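Hpr(Ser) kinase (Coxiella burnetii, PDB 3TQF) probably phosphorylates a serine of the phosphocarrier protein HPr using ATP and removes that phosphate again, acting as a bifunctional kinase/phosphatase. Local coordinates at residues A[11-15]-A[41-45]. Residues are numbered along the deposited sequence; the frame is centred on the assembly and turned at random.
Sequences FLVID and HQLVC
Val44 runs alongside Phe11 in the same direction, with its CG1 set obliquely against the ring at 3.4 Å from Phe11 CD2. Its other methyl, CG2, reaches Val13 CG2 at 3.7 Å, so Val44 bridges Phe11 and Val13, whose side chains share one face of the sheet. A classic beta bulge puts it there: two residues, Val44 and Cys45, stand across from the single Phe11, and Phe11 O takes two N-H groups, from Val44 N at 2.8 Å and from Cys45 N at 3.1 Å, the latter on a lone pair. Beyond the bulge the antiparallel strands, part of the mixed sheet of the HPr kinase C-terminal domain, pair Leu12 with Leu43 and Val13 with Gln42. Gln42 runs beside Val13, its OE1 3.8 Å from Val13 CB, while its NE2 bonds to Asp87 O. At the far end, with CG1 anti to the carbonyl carbon (chi1 -54°), the CG2 branch of Ile14 stands opposite its backbone N and lies over the centre of the His41 ring, a CH-pi contact 3.8 Å from the centroid and 8° off the normal. In the ring plane, a water links His41 ND1 to Asp15 N; His41 NE2 is hydrogen-bonded to Glu146 of helix 141-165.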
# COMPACT_ATOMS: atom_id res chain seq x y z
N PHE A 11 6.61 3.22 19.37
CA PHE A 11 6.34 4.64 19.61
C PHE A 11 6.78 5.45 18.41
O PHE A 11 7.96 5.47 18.06
CB PHE A 11 7.07 5.09 20.88
CG PHE A 11 6.63 6.44 21.40
CD1 PHE A 11 5.30 6.81 21.40
CD2 PHE A 11 7.56 7.31 21.94
CE1 PHE A 11 4.91 8.05 21.89
CE2 PHE A 11 7.18 8.55 22.44
CZ PHE A 11 5.84 8.92 22.41
N LEU A 12 5.82 6.10 17.77
CA LEU A 12 6.05 6.88 16.56
C LEU A 12 5.51 8.29 16.76
O LEU A 12 4.58 8.50 17.53
CB LEU A 12 5.35 6.23 15.38
CG LEU A 12 5.67 4.75 15.11
CD1 LEU A 12 4.48 4.02 14.56
CD2 LEU A 12 6.86 4.63 14.17
N VAL A 13 6.11 9.26 16.06
CA VAL A 13 5.53 10.59 15.98
C VAL A 13 4.76 10.66 14.66
O VAL A 13 5.35 10.46 13.59
CB VAL A 13 6.59 11.69 16.05
CG1 VAL A 13 5.94 13.07 15.96
CG2 VAL A 13 7.40 11.57 17.34
N ILE A 14 3.45 10.91 14.75
CA ILE A 14 2.57 10.99 13.60
C ILE A 14 1.73 12.26 13.68
O ILE A 14 0.93 12.41 14.60
CB ILE A 14 1.60 9.81 13.55
CG1 ILE A 14 2.35 8.48 13.60
CG2 ILE A 14 0.75 9.89 12.29
CD1 ILE A 14 1.43 7.25 13.70
N ASP A 15 1.92 13.16 12.72
CA ASP A 15 1.20 14.43 12.67
C ASP A 15 1.33 15.18 13.99
O ASP A 15 0.34 15.65 14.54
CB ASP A 15 -0.28 14.18 12.31
CG ASP A 15 -1.02 15.47 11.96
OD1 ASP A 15 -0.38 16.44 11.51
OD2 ASP A 15 -2.26 15.50 12.15
N HIS A 41 6.54 10.03 8.42
CA HIS A 41 6.42 10.12 9.87
C HIS A 41 7.73 9.68 10.51
O HIS A 41 8.70 9.42 9.80
CB HIS A 41 5.24 9.29 10.37
CG HIS A 41 3.94 9.65 9.70
ND1 HIS A 41 3.47 10.94 9.65
CD2 HIS A 41 3.05 8.89 9.03
CE1 HIS A 41 2.33 10.96 8.98
NE2 HIS A 41 2.05 9.73 8.60
N GLN A 42 7.77 9.62 11.84
CA GLN A 42 9.03 9.42 12.55
C GLN A 42 8.96 8.28 13.56
O GLN A 42 7.92 8.04 14.18
CB GLN A 42 9.44 10.70 13.27
CG GLN A 42 9.79 11.85 12.35
CD GLN A 42 10.02 13.14 13.10
OE1 GLN A 42 9.24 13.51 13.98
NE2 GLN A 42 11.09 13.85 12.75
N LEU A 43 10.09 7.61 13.73
CA LEU A 43 10.26 6.55 14.72
C LEU A 43 10.83 7.14 16.00
O LEU A 43 11.76 7.94 15.96
CB LEU A 43 11.22 5.48 14.18
CG LEU A 43 11.72 4.40 15.14
CD1 LEU A 43 10.58 3.54 15.66
CD2 LEU A 43 12.76 3.55 14.43
N VAL A 44 10.25 6.76 17.14
CA VAL A 44 10.89 7.01 18.42
C VAL A 44 11.54 5.72 18.88
O VAL A 44 12.74 5.70 19.16
CB VAL A 44 9.90 7.53 19.48
CG1 VAL A 44 10.65 7.99 20.72
CG2 VAL A 44 9.09 8.68 18.92
N CYS A 45 10.77 4.63 18.93
CA CYS A 45 11.32 3.35 19.35
C CYS A 45 10.48 2.13 18.94
O CYS A 45 9.25 2.20 18.88
CB CYS A 45 11.50 3.33 20.87
SG CYS A 45 12.82 2.24 21.42
O HOH W 1 3.88 13.31 10.63